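Side-chain contacts in tripeptidase (Staphylococcus aureus subsp. aureus, PDB 3RZA), which probably hydrolyses short peptides such as tripeptides, as a dimeric metallopeptidase of the M20 family with a two-metal active site: residues 95-100 with 135-140; 127-132 with 184-189; 241-246 with 275-280; 269-274 with 306-311. All blocks are in the same frame, centred on the assembly; numbering follows the deposited sequence. Where two conformers were deposited one is given.

Contact 1 (95-100 with 135-140); sequences LTSHMD and AAMLEV. With ZN (zinc ion), chain C.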
loop_
_atom_site.group_PDB
_atom_site.type_symbol
_atom_site.label_atom_id
_atom_site.label_comp_id
_atom_site.label_asym_id
_atom_site.label_seq_id
_atom_site.Cartn_x
_atom_site.Cartn_y
_atom_site.Cartn_z
ATOM N N LEU A 95 6.942 -36.420 -21.864
ATOM C CA LEU A 95 6.914 -35.033 -22.307
ATOM C C LEU A 95 5.813 -34.359 -21.519
ATOM O O LEU A 95 4.776 -34.980 -21.302
ATOM C CB LEU A 95 6.606 -34.967 -23.796
ATOM C CG LEU A 95 7.569 -35.677 -24.744
ATOM C CD1 LEU A 95 6.920 -35.787 -26.138
ATOM C CD2 LEU A 95 8.913 -34.930 -24.797
ATOM N N THR A 96 6.022 -33.109 -21.103
ATOM C CA THR A 96 5.016 -32.350 -20.349
ATOM C C THR A 96 4.841 -30.912 -20.836
ATOM O O THR A 96 5.809 -30.255 -21.209
ATOM C CB THR A 96 5.269 -32.364 -18.804
ATOM O OG1 THR A 96 4.167 -31.751 -18.128
ATOM C CG2 THR A 96 6.525 -31.631 -18.426
ATOM N N SER A 97 3.573 -30.502 -20.945
ATOM C CA SER A 97 3.185 -29.120 -21.100
ATOM C C SER A 97 2.039 -28.852 -20.158
ATOM O O SER A 97 1.494 -29.776 -19.593
ATOM C CB SER A 97 2.777 -28.844 -22.550
ATOM O OG SER A 97 3.923 -28.520 -23.325
ATOM N N HIS A 98 1.737 -27.583 -19.934
ATOM C CA HIS A 98 0.623 -27.191 -19.057
ATOM C C HIS A 98 -0.516 -26.558 -19.872
ATOM O O HIS A 98 -0.266 -25.809 -20.822
ATOM C CB HIS A 98 1.086 -26.274 -17.917
ATOM C CG HIS A 98 1.616 -24.951 -18.349
ATOM N ND1 HIS A 98 0.831 -23.822 -18.422
ATOM C CD2 HIS A 98 2.884 -24.544 -18.585
ATOM C CE1 HIS A 98 1.586 -22.787 -18.747
ATOM N NE2 HIS A 98 2.838 -23.198 -18.839
HETATM N N MSE A 99 -1.753 -26.892 -19.500
HETATM C CA MSE A 99 -2.946 -26.479 -20.251
HETATM C C MSE A 99 -3.492 -25.103 -19.840
HETATM O O MSE A 99 -4.348 -24.544 -20.552
HETATM C CB MSE A 99 -4.024 -27.553 -20.147
HETATM C CG MSE A 99 -4.780 -27.599 -18.856
HETATM SE SE MSE A 99 -5.932 -29.099 -18.806
HETATM C CE MSE A 99 -4.593 -30.466 -18.409
ATOM N N ASP A 100 -3.033 -24.576 -18.691
ATOM C CA ASP A 100 -3.459 -23.252 -18.210
ATOM C C ASP A 100 -2.581 -22.097 -18.745
ATOM O O ASP A 100 -1.430 -22.295 -19.120
ATOM C CB ASP A 100 -3.538 -23.181 -16.674
ATOM C CG ASP A 100 -2.168 -23.363 -15.978
ATOM O OD1 ASP A 100 -1.408 -24.263 -16.384
ATOM O OD2 ASP A 100 -1.870 -22.626 -15.016
ATOM N N ALA A 135 0.377 -28.002 -28.874
ATOM C CA ALA A 135 0.162 -28.135 -30.297
ATOM C C ALA A 135 1.248 -29.013 -30.925
ATOM O O ALA A 135 0.936 -29.986 -31.650
ATOM C CB ALA A 135 0.125 -26.747 -30.955
ATOM N N ALA A 136 2.502 -28.698 -30.584
ATOM C CA ALA A 136 3.668 -29.510 -30.950
ATOM C C ALA A 136 3.492 -30.996 -30.604
ATOM O O ALA A 136 3.699 -31.876 -31.463
ATOM C CB ALA A 136 4.945 -28.935 -30.295
HETATM N N MSE A 137 3.062 -31.273 -29.377
HETATM C CA MSE A 137 2.754 -32.656 -28.973
HETATM C C MSE A 137 1.686 -33.329 -29.858
HETATM O O MSE A 137 1.885 -34.453 -30.340
HETATM C CB MSE A 137 2.255 -32.701 -27.534
HETATM C CG MSE A 137 3.276 -32.445 -26.448
HETATM SE SE MSE A 137 2.320 -32.288 -24.768
HETATM C CE MSE A 137 3.861 -32.036 -23.737
ATOM N N LEU A 138 0.562 -32.640 -30.070
ATOM C CA LEU A 138 -0.568 -33.229 -30.820
ATOM C C LEU A 138 -0.193 -33.519 -32.278
ATOM O O LEU A 138 -0.491 -34.592 -32.790
ATOM C CB LEU A 138 -1.810 -32.325 -30.742
ATOM C CG LEU A 138 -2.420 -32.200 -29.328
ATOM C CD1 LEU A 138 -3.324 -30.975 -29.198
ATOM C CD2 LEU A 138 -3.173 -33.431 -28.967
ATOM N N GLU A 139 0.482 -32.567 -32.918
ATOM C CA GLU A 139 0.977 -32.742 -34.274
ATOM C C GLU A 139 1.950 -33.915 -34.381
ATOM O O GLU A 139 1.822 -34.727 -35.284
ATOM C CB GLU A 139 1.665 -31.447 -34.768
ATOM C CG GLU A 139 2.360 -31.543 -36.148
ATOM C CD GLU A 139 1.403 -31.914 -37.280
ATOM O OE1 GLU A 139 0.192 -31.582 -37.196
ATOM O OE2 GLU A 139 1.863 -32.523 -38.263
ATOM N N VAL A 140 2.926 -33.982 -33.483
ATOM C CA VAL A 140 3.896 -35.098 -33.480
ATOM C C VAL A 140 3.200 -36.465 -33.369
ATOM O O VAL A 140 3.532 -37.393 -34.123
ATOM C CB VAL A 140 4.993 -34.930 -32.361
ATOM C CG1 VAL A 140 5.763 -36.244 -32.117
ATOM C CG2 VAL A 140 5.948 -33.838 -32.738
HETATM ZN ZN ZN C . 4.603 -22.084 -19.290
HETATM O O HOH W 1 5.450 -20.799 -17.881
#

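Contact 2 (127-132 with 184-189); sequences GADDKA and AIDASA. With ZN (zinc ion), chain C; CA (calcium ion), chain D.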
loop_
_atom_site.group_PDB
_atom_site.type_symbol
_atom_site.label_atom_id
_atom_site.label_comp_id
_atom_site.label_asym_id
_atom_site.label_seq_id
_atom_site.Cartn_x
_atom_site.Cartn_y
_atom_site.Cartn_z
ATOM N N GLY A 127 -1.365 -16.959 -25.152
ATOM C CA GLY A 127 -1.311 -18.318 -24.654
ATOM C C GLY A 127 -0.453 -19.263 -25.487
ATOM O O GLY A 127 -0.629 -20.489 -25.402
ATOM N N ALA A 128 0.525 -18.720 -26.227
ATOM C CA ALA A 128 1.641 -19.550 -26.750
ATOM C C ALA A 128 2.336 -20.285 -25.622
ATOM O O ALA A 128 2.728 -21.439 -25.767
ATOM C CB ALA A 128 2.629 -18.702 -27.522
ATOM N N ASP A 129 2.510 -19.579 -24.520
ATOM C CA ASP A 129 2.820 -20.169 -23.249
ATOM C C ASP A 129 1.508 -20.729 -22.603
ATOM O O ASP A 129 0.725 -19.948 -22.016
ATOM C CB ASP A 129 3.464 -19.137 -22.369
ATOM C CG ASP A 129 3.863 -19.681 -21.040
ATOM O OD1 ASP A 129 3.939 -20.899 -20.842
ATOM O OD2 ASP A 129 4.126 -18.860 -20.143
ATOM N N ASP A 130 1.233 -22.037 -22.683
ATOM C CA ASP A 130 2.116 -23.115 -23.181
ATOM C C ASP A 130 1.437 -23.980 -24.255
ATOM O O ASP A 130 1.840 -25.124 -24.507
ATOM C CB ASP A 130 2.584 -23.957 -21.993
ATOM C CG ASP A 130 3.785 -24.861 -22.319
ATOM O OD1 ASP A 130 4.581 -24.485 -23.215
ATOM O OD2 ASP A 130 3.893 -25.972 -21.713
ATOM N N LYS A 131 0.475 -23.396 -24.965
ATOM C CA LYS A 131 -0.290 -24.131 -25.957
ATOM C C LYS A 131 0.521 -24.433 -27.255
ATOM O O LYS A 131 0.143 -25.307 -28.002
ATOM C CB LYS A 131 -1.626 -23.414 -26.235
ATOM C CG LYS A 131 -2.515 -23.358 -24.965
ATOM C CD LYS A 131 -3.715 -22.463 -25.067
ATOM C CE LYS A 131 -4.721 -22.825 -23.978
ATOM N NZ LYS A 131 -5.888 -21.877 -23.850
ATOM N N ALA A 132 1.641 -23.714 -27.475
ATOM C CA ALA A 132 2.652 -24.092 -28.485
ATOM C C ALA A 132 3.199 -25.474 -28.191
ATOM O O ALA A 132 3.291 -26.314 -29.092
ATOM C CB ALA A 132 3.801 -23.061 -28.531
ATOM N N ALA A 184 10.180 -31.045 -20.262
ATOM C CA ALA A 184 9.128 -30.025 -20.160
ATOM C C ALA A 184 9.253 -29.088 -21.354
ATOM O O ALA A 184 10.283 -28.461 -21.529
ATOM C CB ALA A 184 9.241 -29.283 -18.854
ATOM N N ILE A 185 8.211 -29.026 -22.189
ATOM C CA ILE A 185 8.218 -28.220 -23.408
ATOM C C ILE A 185 7.698 -26.834 -23.018
ATOM O O ILE A 185 6.556 -26.465 -23.335
ATOM C CB ILE A 185 7.345 -28.878 -24.561
ATOM C CG1 ILE A 185 7.720 -30.375 -24.772
ATOM C CG2 ILE A 185 7.511 -28.098 -25.880
ATOM C CD1 ILE A 185 6.760 -31.123 -25.702
ATOM N N ASP A 186 8.524 -26.077 -22.289
ATOM C CA ASP A 186 8.059 -24.881 -21.577
ATOM C C ASP A 186 9.202 -23.944 -21.048
ATOM O O ASP A 186 9.106 -23.424 -19.950
ATOM C CB ASP A 186 7.145 -25.325 -20.391
ATOM C CG ASP A 186 6.378 -24.167 -19.743
ATOM O OD1 ASP A 186 5.982 -23.231 -20.461
ATOM O OD2 ASP A 186 6.150 -24.203 -18.510
ATOM N N ALA A 187 10.242 -23.716 -21.853
ATOM C CA ALA A 187 11.334 -22.768 -21.506
ATOM C C ALA A 187 11.241 -21.491 -22.356
ATOM O O ALA A 187 10.951 -21.565 -23.555
ATOM C CB ALA A 187 12.677 -23.434 -21.700
ATOM N N SER A 188 11.469 -20.329 -21.727
ATOM C CA SER A 188 11.653 -19.051 -22.449
ATOM C C SER A 188 13.067 -19.004 -23.006
ATOM O O SER A 188 13.976 -18.437 -22.404
ATOM C CB SER A 188 11.403 -17.849 -21.522
ATOM O OG SER A 188 10.060 -17.829 -21.066
ATOM N N ALA A 189 13.250 -19.656 -24.136
ATOM C CA ALA A 189 14.539 -19.737 -24.805
ATOM C C ALA A 189 14.269 -20.137 -26.250
ATOM O O ALA A 189 13.204 -20.640 -26.574
ATOM C CB ALA A 189 15.475 -20.767 -24.113
HETATM ZN ZN ZN C . 4.603 -22.084 -19.290
HETATM CA CA CA D . 3.890 -18.777 -18.083
HETATM O O HOH W 1 5.450 -20.799 -17.881
#

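Contact 3 (241-246 with 275-280); sequences DEITTA and PERIKT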
loop_
_atom_site.group_PDB
_atom_site.type_symbol
_atom_site.label_atom_id
_atom_site.label_comp_id
_atom_site.label_asym_id
_atom_site.label_seq_id
_atom_site.Cartn_x
_atom_site.Cartn_y
_atom_site.Cartn_z
ATOM N N ASP A 241 24.882 -12.685 -5.500
ATOM C CA ASP A 241 26.139 -13.161 -6.100
ATOM C C ASP A 241 25.840 -13.675 -7.496
ATOM O O ASP A 241 24.705 -13.491 -7.984
ATOM C CB ASP A 241 26.868 -14.201 -5.181
ATOM C CG ASP A 241 26.079 -15.525 -4.952
ATOM O OD1 ASP A 241 25.358 -16.067 -5.843
ATOM O OD2 ASP A 241 26.252 -16.081 -3.846
ATOM N N GLU A 242 26.827 -14.318 -8.135
ATOM C CA GLU A 242 26.692 -14.820 -9.512
ATOM C C GLU A 242 25.473 -15.738 -9.752
ATOM O O GLU A 242 24.893 -15.705 -10.836
ATOM C CB GLU A 242 27.993 -15.539 -9.951
ATOM N N ILE A 243 25.074 -16.519 -8.742
ATOM C CA ILE A 243 23.976 -17.498 -8.883
ATOM C C ILE A 243 22.803 -17.282 -7.897
ATOM O O ILE A 243 21.962 -18.170 -7.752
ATOM C CB ILE A 243 24.513 -18.985 -8.793
ATOM C CG1 ILE A 243 25.277 -19.274 -7.496
ATOM C CG2 ILE A 243 25.364 -19.321 -10.023
ATOM C CD1 ILE A 243 25.448 -20.783 -7.233
ATOM N N THR A 244 22.724 -16.103 -7.267
ATOM C CA THR A 244 21.738 -15.838 -6.215
ATOM C C THR A 244 21.131 -14.422 -6.342
ATOM O O THR A 244 21.853 -13.438 -6.502
ATOM C CB THR A 244 22.334 -16.036 -4.771
ATOM O OG1 THR A 244 22.960 -17.320 -4.655
ATOM C CG2 THR A 244 21.220 -15.919 -3.695
ATOM N N THR A 245 19.806 -14.342 -6.261
ATOM C CA THR A 245 19.083 -13.071 -6.341
ATOM C C THR A 245 18.119 -12.903 -5.159
ATOM O O THR A 245 17.735 -13.877 -4.529
ATOM C CB THR A 245 18.321 -12.900 -7.731
ATOM O OG1 THR A 245 17.265 -13.862 -7.860
ATOM C CG2 THR A 245 19.258 -13.054 -8.898
ATOM N N ALA A 246 17.741 -11.652 -4.879
ATOM C CA ALA A 246 16.722 -11.342 -3.892
ATOM C C ALA A 246 16.006 -10.011 -4.236
ATOM O O ALA A 246 16.626 -9.084 -4.736
ATOM C CB ALA A 246 17.348 -11.291 -2.501
ATOM N N PRO A 275 21.374 -24.827 -3.317
ATOM C CA PRO A 275 20.370 -24.931 -2.239
ATOM C C PRO A 275 20.821 -24.448 -0.852
ATOM O O PRO A 275 19.973 -24.143 -0.022
ATOM C CB PRO A 275 20.023 -26.432 -2.187
ATOM C CG PRO A 275 20.901 -27.116 -3.157
ATOM C CD PRO A 275 21.867 -26.148 -3.752
ATOM N N GLU A 276 22.123 -24.374 -0.602
ATOM C CA GLU A 276 22.627 -23.779 0.636
ATOM C C GLU A 276 22.725 -22.278 0.615
ATOM O O GLU A 276 22.490 -21.648 1.654
ATOM C CB GLU A 276 23.990 -24.371 1.007
ATOM C CG GLU A 276 23.946 -25.821 1.342
ATOM C CD GLU A 276 23.038 -26.161 2.535
ATOM O OE1 GLU A 276 22.904 -25.325 3.471
ATOM O OE2 GLU A 276 22.461 -27.276 2.530
ATOM N N ARG A 277 23.142 -21.697 -0.512
ATOM C CA ARG A 277 23.143 -20.231 -0.648
ATOM C C ARG A 277 21.738 -19.622 -0.569
ATOM O O ARG A 277 21.595 -18.556 -0.004
ATOM C CB ARG A 277 23.825 -19.762 -1.932
ATOM C CG ARG A 277 25.260 -20.091 -1.967
ATOM C CD ARG A 277 25.979 -19.423 -3.099
ATOM N NE ARG A 277 27.179 -20.171 -3.494
ATOM C CZ ARG A 277 28.120 -19.744 -4.346
ATOM N NH1 ARG A 277 28.080 -18.520 -4.893
ATOM N NH2 ARG A 277 29.143 -20.551 -4.638
ATOM N N ILE A 278 20.714 -20.288 -1.130
ATOM C CA ILE A 278 19.305 -19.805 -0.937
ATOM C C ILE A 278 18.926 -19.773 0.558
ATOM O O ILE A 278 18.316 -18.782 1.009
ATOM C CB ILE A 278 18.214 -20.597 -1.773
ATOM C CG1 ILE A 278 16.776 -20.071 -1.511
ATOM C CG2 ILE A 278 18.211 -22.101 -1.488
ATOM C CD1 ILE A 278 16.559 -18.657 -1.902
ATOM N N LYS A 279 19.296 -20.833 1.307
ATOM C CA LYS A 279 19.079 -20.879 2.782
ATOM C C LYS A 279 19.830 -19.770 3.536
ATOM O O LYS A 279 19.248 -19.126 4.426
ATOM C CB LYS A 279 19.486 -22.238 3.386
ATOM C CG LYS A 279 18.574 -23.449 3.057
ATOM C CD LYS A 279 19.166 -24.755 3.691
ATOM C CE LYS A 279 18.531 -26.035 3.124
ATOM N N THR A 280 21.119 -19.580 3.195
ATOM C CA THR A 280 21.947 -18.501 3.775
ATOM C C THR A 280 21.347 -17.137 3.544
ATOM O O THR A 280 21.258 -16.370 4.465
ATOM C CB THR A 280 23.370 -18.487 3.207
ATOM O OG1 THR A 280 23.963 -19.759 3.414
ATOM C CG2 THR A 280 24.229 -17.430 3.880
#

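Contact 4 (269-274 with 306-311); sequences EARSHD and QSYPGF. With IPA (isopropyl alcohol), chain H; PEG (di(hydroxyethyl)ether), chain J.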
loop_
_atom_site.group_PDB
_atom_site.type_symbol
_atom_site.label_atom_id
_atom_site.label_comp_id
_atom_site.label_asym_id
_atom_site.label_seq_id
_atom_site.Cartn_x
_atom_site.Cartn_y
_atom_site.Cartn_z
ATOM N N GLU A 269 11.103 -12.155 -2.298
ATOM C CA GLU A 269 11.565 -13.494 -2.714
ATOM C C GLU A 269 13.065 -13.591 -2.753
ATOM O O GLU A 269 13.759 -12.566 -2.701
ATOM C CB GLU A 269 11.020 -13.867 -4.091
ATOM C CG GLU A 269 11.390 -12.878 -5.191
ATOM C CD GLU A 269 11.604 -13.541 -6.512
ATOM O OE1 GLU A 269 10.605 -14.017 -7.101
ATOM O OE2 GLU A 269 12.772 -13.590 -6.971
ATOM N N ALA A 270 13.552 -14.827 -2.866
ATOM C CA ALA A 270 14.954 -15.093 -3.105
ATOM C C ALA A 270 15.086 -16.303 -4.012
ATOM O O ALA A 270 14.207 -17.184 -4.002
ATOM C CB ALA A 270 15.667 -15.327 -1.785
ATOM N N ARG A 271 16.148 -16.319 -4.830
ATOM C CA ARG A 271 16.453 -17.452 -5.732
ATOM C C ARG A 271 17.915 -17.791 -5.661
ATOM O O ARG A 271 18.732 -16.887 -5.542
ATOM C CB ARG A 271 16.092 -17.134 -7.200
ATOM C CG ARG A 271 14.718 -16.554 -7.389
ATOM C CD ARG A 271 14.350 -16.363 -8.841
ATOM N NE ARG A 271 13.035 -15.726 -8.890
ATOM C CZ ARG A 271 12.051 -15.965 -9.771
ATOM N NH1 ARG A 271 12.191 -16.804 -10.799
ATOM N NH2 ARG A 271 10.900 -15.294 -9.643
ATOM N N SER A 272 18.248 -19.084 -5.739
ATOM C CA SER A 272 19.633 -19.505 -5.977
ATOM C C SER A 272 19.743 -20.836 -6.670
ATOM O O SER A 272 18.887 -21.706 -6.481
ATOM C CB SER A 272 20.422 -19.592 -4.670
ATOM O OG SER A 272 21.793 -19.779 -4.941
ATOM N N HIS A 273 20.836 -21.008 -7.414
ATOM C CA HIS A 273 21.159 -22.316 -8.013
ATOM C C HIS A 273 21.930 -23.224 -7.068
ATOM O O HIS A 273 22.226 -24.382 -7.415
ATOM C CB HIS A 273 21.879 -22.139 -9.335
ATOM C CG HIS A 273 20.989 -21.615 -10.407
ATOM N ND1 HIS A 273 20.160 -22.435 -11.140
ATOM C CD2 HIS A 273 20.735 -20.350 -10.820
ATOM C CE1 HIS A 273 19.439 -21.697 -11.962
ATOM N NE2 HIS A 273 19.792 -20.434 -11.815
ATOM N N ASP A 274 22.232 -22.721 -5.867
ATOM C CA ASP A 274 22.878 -23.501 -4.803
ATOM C C ASP A 274 21.820 -23.600 -3.668
ATOM O O ASP A 274 21.415 -22.561 -3.113
ATOM C CB ASP A 274 24.153 -22.768 -4.364
ATOM C CG ASP A 274 24.952 -23.510 -3.297
ATOM O OD1 ASP A 274 24.385 -24.218 -2.446
ATOM O OD2 ASP A 274 26.185 -23.308 -3.277
ATOM N N GLN A 306 8.865 -22.314 0.457
ATOM C CA GLN A 306 9.578 -22.743 -0.760
ATOM C C GLN A 306 8.580 -22.846 -1.894
ATOM O O GLN A 306 7.679 -23.664 -1.841
ATOM C CB GLN A 306 10.279 -24.081 -0.558
ATOM C CG GLN A 306 11.070 -24.550 -1.812
ATOM C CD GLN A 306 11.935 -25.740 -1.532
ATOM O OE1 GLN A 306 12.914 -25.654 -0.786
ATOM N NE2 GLN A 306 11.592 -26.860 -2.128
ATOM N N SER A 307 8.733 -22.019 -2.922
ATOM C CA SER A 307 7.884 -22.129 -4.126
ATOM C C SER A 307 8.209 -23.401 -4.952
ATOM O O SER A 307 7.306 -24.135 -5.356
ATOM C CB SER A 307 8.036 -20.897 -5.008
ATOM O OG SER A 307 7.820 -19.695 -4.282
ATOM N N TYR A 308 9.493 -23.646 -5.193
ATOM C CA TYR A 308 9.919 -24.869 -5.885
ATOM C C TYR A 308 11.394 -25.142 -5.617
ATOM O O TYR A 308 12.136 -24.211 -5.324
ATOM C CB TYR A 308 9.649 -24.767 -7.409
ATOM C CG TYR A 308 10.084 -23.455 -8.028
ATOM C CD1 TYR A 308 11.401 -23.250 -8.405
ATOM C CD2 TYR A 308 9.176 -22.434 -8.249
ATOM C CE1 TYR A 308 11.821 -22.044 -8.962
ATOM C CE2 TYR A 308 9.589 -21.208 -8.833
ATOM C CZ TYR A 308 10.921 -21.041 -9.179
ATOM O OH TYR A 308 11.391 -19.876 -9.702
ATOM N N PRO A 309 11.823 -26.418 -5.702
ATOM C CA PRO A 309 13.240 -26.720 -5.514
ATOM C C PRO A 309 14.042 -26.640 -6.816
ATOM O O PRO A 309 13.513 -26.935 -7.889
ATOM C CB PRO A 309 13.227 -28.146 -4.963
ATOM C CG PRO A 309 12.000 -28.774 -5.582
ATOM C CD PRO A 309 11.022 -27.650 -5.871
ATOM N N GLY A 310 15.316 -26.271 -6.692
ATOM C CA GLY A 310 16.237 -26.217 -7.815
ATOM C C GLY A 310 16.755 -27.571 -8.222
ATOM O O GLY A 310 16.592 -28.541 -7.503
ATOM N N PHE A 311 17.317 -27.634 -9.421
ATOM C CA PHE A 311 17.983 -28.826 -9.927
ATOM C C PHE A 311 19.109 -28.427 -10.891
ATOM O O PHE A 311 19.231 -27.262 -11.308
ATOM C CB PHE A 311 16.977 -29.769 -10.612
ATOM C CG PHE A 311 16.427 -29.240 -11.916
ATOM C CD1 PHE A 311 15.339 -28.379 -11.932
ATOM C CD2 PHE A 311 17.007 -29.599 -13.139
ATOM C CE1 PHE A 311 14.840 -27.879 -13.133
ATOM C CE2 PHE A 311 16.524 -29.089 -14.343
ATOM C CZ PHE A 311 15.436 -28.237 -14.338
HETATM C C1 IPA H . 20.312 -16.443 -10.058
HETATM C C2 IPA H . 18.935 -17.004 -10.408
HETATM C C3 IPA H . 17.881 -15.931 -10.201
HETATM O O2 IPA H . 18.912 -17.371 -11.769
HETATM C C1 PEG J . 9.551 -24.830 4.361
HETATM O O1 PEG J . 10.864 -24.250 4.312
HETATM C C2 PEG J . 8.539 -23.895 3.703
HETATM O O2 PEG J . 7.998 -24.502 2.511
HETATM C C3 PEG J . 6.585 -24.291 2.343
HETATM O O HOH W 2 20.800 -25.056 -11.641
#

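Contact 1 (95-100 with 135-140)
The terminal methyl of selenomethionine Met-137 presses on the backbone of strand 93-98, touching Leu-95, Thr-96 and Ser-97. The setting is a beta-alpha-beta crossover: helix 128-147 connects the parallel neighbours 93-98 and 154-159 and packs against the sheet. The axes of the strand and helix segments approach to 9.8 Å, and their directions are 135° apart. CE of Met-137 sits over the face of the peptide joining Thr-96 to Ser-97, 3.3 Å from Thr-96 C and 3.2 Å from Ser-97 N, which is tight for carbon against a peptide group. On one flank CE meets Leu-95 CB at 4.0 Å; on the other it lies 3.5 Å from Ser-97 OG. This reach depends on an extended side chain (chi2 171°, chi3 179°), which carries the methyl straight out from the helix.

Leu-95 and Ser-97 direct their CB atoms at the helix, whereas those of Thr-96 and His-98 point away from it, the alternation of a strand. Phe-156 and Ile-185 also touch the Met-137 side chain, and Val-384 of helix 374-393 packs on both Leu-95 and Val-140. The polar end of Ser-97 is hydrogen-bonded to Asp-130 OD2, and Thr-96 OG1 is bonded to Val-157 O. Just past the packed residues the strand delivers His-98 to the metal site. There NE2 of His-98 binds zinc at 2.1 Å, while its ND1 makes two weak hydrogen bonds, to Asp-100 O at 2.8 Å and to Asp-100 OD1 at 3.1 Å.

Contact 2 (127-132 with 184-189)
Asp-129 and Asp-186 are joined through zinc: OD1 of Asp-129 and OD1 of Asp-186 both stand 2.1 Å from the ion. Asp-186 is an asymmetric chelator, since its OD2 makes a longer second bond of 2.7 Å to zinc. Asp-129 bridges instead of chelating. Its CG is anti to the backbone N (chi1 -178°), and its second oxygen, OD2, binds the calcium ion at 2.1 Å. Water 1 spans the same two ions; His-98 completes the zinc site, and Glu-163 and His-366 add to the calcium site. A carboxylate and a water shared by two metals is the arrangement of the co-catalytic centre of M20 peptidases, in which the second position is commonly another zinc, and is consistent with that role here.

Close approaches without a metal between them come from Asp-130. Its OD1 lies 2.8 Å from Ile-185 O. Its carboxylate comes closest to that of Asp-186 where CG of Asp-130 is 3.3 Å from OD1 of Asp-186, the two planes being 36° apart. Second-shell bonds fix both acids: Asp-130 OD2 accepts from His-98 N, while Asp-186 OD1 is bonded to Tyr-362 OH.

Backbone geometry sets up these positions. The peptide between Asp-129 and Asp-130 is cis, as in other M20 enzymes, and turns the two side chains toward zinc and Ile-185 respectively. Across from it, Ile-185 centres an inverse gamma turn, with Asp-186 N weakly bonded to Ala-184 O at 3.1 Å.

Contact 3 (241-246 with 275-280)
Asp-241 and Thr-244, the first and last residues of a type I beta turn, both face Arg-277 on helix 275-295. The turn leads into strand 244-253, and the nearest CA atoms of the two segments, those of Thr-244 and Ile-278, are 7.0 Å apart. Asp-241 OD1 braces the loop in an Asx turn, accepting from Ile-243 N at 2.9 Å on its anti side. Thr-244 OG1 donates to the same oxygen at 3.0 Å from above the carboxylate plane, so OD1 receives two bonds and OD2 is left to face the helix.

This turn and helix belong to the part of the chain that matches the M20 lid domain, an antiparallel sheet with helices packed on one face. Arg-277 reaches from the helix with its chain extended from CG to NE. NH1 of Arg-277 forms a salt bridge with Asp-241 OD2, a weak hydrogen bond of 3.2 Å though fairly straight at 160°. The carboxylate comes in at the edge of the guanidinium, with the two planes almost perpendicular at 87°. Over one guanidinium face lies Ile-243 CD1, 4.0 Å above the plane and centred on it. Nearer the helix, Thr-244 OG1 touches Arg-277 CB at 3.8 Å; that hydroxyl is also hydrogen-bonded to Ser-272 OG. The arginine has a second acidic partner as well, its NE pairing with Asp-274 OD2 at the helix N-terminus.

Contact 4 (269-274 with 306-311)
Tyr-308 and Arg-271 make the direct touch here, between strands 299-312 and 263-272 that are separated in the sheet by strand 194-209. Along 306-311, Gln-306 comes first, its backbone N giving a nearly linear bond (178°) to O2 of a diethylene glycol, probably from the crystallisation liquor. Ser-307 and Tyr-308 follow as a classic beta bulge facing Gln-201. From that bulge the Tyr-308 ring reaches across until OH stands 3.4 Å from Arg-271 NH1, with ring and guanidinium planes 79° apart; the angle is too poor for a hydrogen bond. Gly-310 N then bonds to Thr-200 OG1 on the intervening strand. At Phe-311 the link is through solvent: water 2 donates to Phe-311 O at 2.7 Å and is bonded to His-273 ND1 in the conformer given.

What holds Arg-271 lies outside 306-311. Glu-269 grips it side-on in the guanidinium plane, OE2 taking NE at 2.9 Å and OE1 taking NH2 at 2.9 Å, while Gly-340 O accepts from NH1. NH1 also hydrogen-bonds a citrate, probably from the crystallisation liquor, and His-214 of the second subunit packs against the side chain. An arginine so fixed, and holding a citrate here, is consistent with a site for a substrate carboxylate, as in M20 relatives.

Overall arrangement
Contacts 1 and 2 form one pair and contacts 3 and 4 another. Within each pair the centres lie 9 Å and 8 Å apart respectively, and the segments alternate along the chain. The first pair shares helix 128-147 and the zinc ion, and Thr-96 O of contact 1 bonds to Ile-185 N of contact 2. The second pair follows later in sequence and joins strands 244-253 and 263-272, neighbours in the sheet, to helix 275-295. Contacts 1 and 3 are 33 Å apart between centres, on opposite sides of the chain's centre, whereas nearest atoms of contacts 2 and 4 are about 8 Å apart. The metal centre thus lies close to the near end of the probable lid domain.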